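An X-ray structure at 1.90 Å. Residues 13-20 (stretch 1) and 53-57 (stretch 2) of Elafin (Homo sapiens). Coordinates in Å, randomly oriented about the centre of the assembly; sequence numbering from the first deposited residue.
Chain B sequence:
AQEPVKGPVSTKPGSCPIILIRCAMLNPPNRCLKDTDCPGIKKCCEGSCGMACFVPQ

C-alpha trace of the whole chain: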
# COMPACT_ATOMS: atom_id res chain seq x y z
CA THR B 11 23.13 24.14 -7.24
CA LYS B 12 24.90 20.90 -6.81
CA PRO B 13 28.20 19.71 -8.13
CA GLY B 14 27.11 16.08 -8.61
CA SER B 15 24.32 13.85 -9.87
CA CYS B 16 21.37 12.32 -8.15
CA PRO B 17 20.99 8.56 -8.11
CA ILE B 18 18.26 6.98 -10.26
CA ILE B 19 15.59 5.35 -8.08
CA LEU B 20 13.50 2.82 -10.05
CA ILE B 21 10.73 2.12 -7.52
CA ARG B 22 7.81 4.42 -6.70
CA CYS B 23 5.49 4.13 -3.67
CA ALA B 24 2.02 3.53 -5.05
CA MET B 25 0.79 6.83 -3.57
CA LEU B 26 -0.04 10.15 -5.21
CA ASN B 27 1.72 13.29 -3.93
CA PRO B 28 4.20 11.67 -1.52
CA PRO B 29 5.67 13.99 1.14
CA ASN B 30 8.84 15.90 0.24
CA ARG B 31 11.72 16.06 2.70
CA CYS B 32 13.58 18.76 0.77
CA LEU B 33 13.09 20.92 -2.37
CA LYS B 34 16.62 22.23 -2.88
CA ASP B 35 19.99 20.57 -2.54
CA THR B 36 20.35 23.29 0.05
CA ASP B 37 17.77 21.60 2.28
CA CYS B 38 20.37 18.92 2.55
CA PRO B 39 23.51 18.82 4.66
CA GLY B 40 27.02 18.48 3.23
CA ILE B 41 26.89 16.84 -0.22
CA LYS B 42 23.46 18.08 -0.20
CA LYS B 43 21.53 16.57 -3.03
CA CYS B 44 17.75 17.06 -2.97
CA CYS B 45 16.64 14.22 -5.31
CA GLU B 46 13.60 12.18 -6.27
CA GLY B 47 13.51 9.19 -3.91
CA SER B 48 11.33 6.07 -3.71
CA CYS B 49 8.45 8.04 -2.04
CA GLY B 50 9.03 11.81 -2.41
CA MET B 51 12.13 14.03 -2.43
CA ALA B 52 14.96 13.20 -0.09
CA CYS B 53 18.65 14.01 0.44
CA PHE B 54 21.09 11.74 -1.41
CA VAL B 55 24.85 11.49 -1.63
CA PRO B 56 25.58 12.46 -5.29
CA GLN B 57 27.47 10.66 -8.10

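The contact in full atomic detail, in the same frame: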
# COMPACT_ATOMS: atom_id res chain seq x y z
N PRO B 13 27.08 20.19 -7.32
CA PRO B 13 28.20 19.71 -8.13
C PRO B 13 27.92 18.35 -8.75
O PRO B 13 28.27 18.16 -9.96
CB PRO B 13 29.39 19.70 -7.17
CG PRO B 13 28.96 20.53 -5.98
CD PRO B 13 27.44 20.35 -5.90
N GLY B 14 27.32 17.41 -8.03
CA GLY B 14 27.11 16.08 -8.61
C GLY B 14 25.73 15.66 -9.02
O GLY B 14 24.76 16.44 -8.95
N SER B 15 25.61 14.39 -9.44
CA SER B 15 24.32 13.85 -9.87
C SER B 15 23.62 13.07 -8.77
O SER B 15 24.16 12.53 -7.80
CB SER B 15 24.42 12.97 -11.11
OG SER B 15 24.65 13.68 -12.30
N CYS B 16 22.32 13.05 -9.00
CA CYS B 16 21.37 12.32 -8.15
C CYS B 16 21.37 10.88 -8.67
O CYS B 16 21.53 10.65 -9.87
CB CYS B 16 19.96 12.89 -8.40
SG CYS B 16 19.70 14.45 -7.53
N PRO B 17 21.12 9.99 -7.74
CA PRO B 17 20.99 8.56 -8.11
C PRO B 17 19.63 8.34 -8.79
O PRO B 17 18.67 9.11 -8.50
CB PRO B 17 21.05 7.87 -6.74
CG PRO B 17 20.40 8.87 -5.81
CD PRO B 17 20.89 10.22 -6.30
N ILE B 18 19.55 7.34 -9.67
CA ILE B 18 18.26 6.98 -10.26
C ILE B 18 17.62 6.04 -9.20
O ILE B 18 18.31 5.24 -8.54
CB ILE B 18 18.21 6.28 -11.64
CG1 ILE B 18 19.15 5.05 -11.64
CG2 ILE B 18 18.43 7.23 -12.85
CD1 ILE B 18 18.74 3.92 -12.63
N ILE B 19 16.34 6.21 -9.06
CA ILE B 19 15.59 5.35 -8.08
C ILE B 19 14.53 4.72 -8.97
O ILE B 19 13.75 5.45 -9.59
CB ILE B 19 15.22 6.15 -6.82
CG1 ILE B 19 16.45 6.40 -5.91
CG2 ILE B 19 14.08 5.51 -5.96
CD1 ILE B 19 17.21 7.74 -6.09
N LEU B 20 14.54 3.38 -9.16
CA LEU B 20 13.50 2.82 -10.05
C LEU B 20 12.26 2.28 -9.39
O LEU B 20 11.54 1.57 -10.12
CB LEU B 20 14.08 1.93 -11.16
CG LEU B 20 13.22 2.04 -12.46
CD1 LEU B 20 14.16 2.27 -13.65
CD2 LEU B 20 12.36 0.77 -12.58
N CYS B 53 17.25 13.64 0.48
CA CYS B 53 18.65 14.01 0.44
C CYS B 53 19.58 12.84 0.20
O CYS B 53 19.75 12.03 1.14
CB CYS B 53 19.04 14.72 1.75
SG CYS B 53 18.13 16.26 2.10
N PHE B 54 20.17 12.82 -0.98
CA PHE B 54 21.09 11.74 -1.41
C PHE B 54 22.53 12.26 -1.48
O PHE B 54 22.78 13.45 -1.49
CB PHE B 54 20.65 11.10 -2.77
CG PHE B 54 19.25 10.53 -2.68
CD1 PHE B 54 18.13 11.33 -2.91
CD2 PHE B 54 19.04 9.21 -2.31
CE1 PHE B 54 16.83 10.82 -2.79
CE2 PHE B 54 17.76 8.68 -2.18
CZ PHE B 54 16.63 9.49 -2.41
N VAL B 55 23.41 11.27 -1.44
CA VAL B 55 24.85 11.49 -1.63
C VAL B 55 24.90 11.42 -3.19
O VAL B 55 24.34 10.44 -3.72
CB VAL B 55 25.68 10.38 -0.99
CG1 VAL B 55 27.13 10.43 -1.42
CG2 VAL B 55 25.60 10.36 0.54
N PRO B 56 25.48 12.40 -3.82
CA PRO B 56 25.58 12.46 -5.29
C PRO B 56 26.46 11.40 -5.94
O PRO B 56 26.94 10.44 -5.34
CB PRO B 56 26.08 13.90 -5.52
CG PRO B 56 26.93 14.17 -4.32
CD PRO B 56 26.10 13.59 -3.17
N GLN B 57 26.69 11.54 -7.24
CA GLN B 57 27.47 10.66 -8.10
C GLN B 57 28.29 11.42 -9.15
O GLN B 57 28.10 12.67 -9.12
CB GLN B 57 26.60 9.59 -8.79
CG GLN B 57 26.42 8.42 -7.84
CD GLN B 57 25.09 7.72 -7.97
OE1 GLN B 57 24.79 6.93 -7.06
NE2 GLN B 57 24.40 8.03 -9.07
OXT GLN B 57 29.03 10.76 -9.91

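The contact brings the C-terminal end of the chain against a segment near its start. Residues that touch are at least 35 positions apart in sequence, so the contact is made by folding and not by local chain turns. Stretch 1 has no regular helix or strand. Stretch 2 begins in a strand and runs out to the C-terminus. The touching parts run at 117° to each other, and together the two sides bury 360 Å².

The backbone hydrogen bonds come first. Both join Ser 15 to Gln 57, whose CA atoms lie 4.8 Å apart, the nearest such approach across the stretches. Ser 15 N donates to Gln 57 O at 3.0 Å. The angle at the hydrogen is 169°, so this bond is nearly straight. Its acceptor belongs to the C-terminal carboxylate, so the last residue of the chain is held by its own terminal group. In the other direction, Gln 57 N donates to Ser 15 O at 2.8 Å. That bond is weak: its angle is only 120°. The position of Ser 15 O is also less certain, because the model places it too close to Pro 56 CA, at 2.9 Å. The short distance should therefore not be read as a sign of strength. The Ser 15 side chain has no part in this pairing.

Close packing continues at Gly 14. Its CA lies 3.6 Å from Gln 57 O and 3.9 Å from Pro 56 CB. Glycine has no side chain, and the space beside it is taken. A CB in the ideal position would be 2.8 Å from Pro 56 CB and 2.9 Å from Gln 57 O, and would clash with both. The absence of a side chain lets the backbone of Gly 14 approach Pro 56 and Gln 57 here.

Apolar contacts centre on Phe 54. Its CB points toward stretch 1, and Pro 17 and Ile 19 point toward stretch 2 in turn. Pro 17 CD meets Phe 54 CB at 3.6 Å. Ile 19 CD1 lies over one face of the Phe 54 ring, 4.3 Å from the ring centroid and 20° off the ring normal. This is a CH-pi contact, with the methyl group over the face but displaced toward CE2 and CZ. The closest ring atom to Ile 19 CD1 is Phe 54 CE2, at 4.1 Å. Between Pro 17 and Ile 19, Ile 18 points away and makes no contact. Val 55, next to Phe 54, also points away.

The Gln 57 side chain adds van der Waals contacts. Its CB points sideways, but its end comes nearer to stretch 1 and packs against Pro 17. Gln 57 NE2 is 3.6 Å from Pro 17 CA, and Gln 57 OE1 is 3.9 Å from Pro 17 CB. Pro 17 thus touches both Phe 54 and the amide end of Gln 57. Gln 57 has the largest covered area of any residue in the contact, followed by Pro 17.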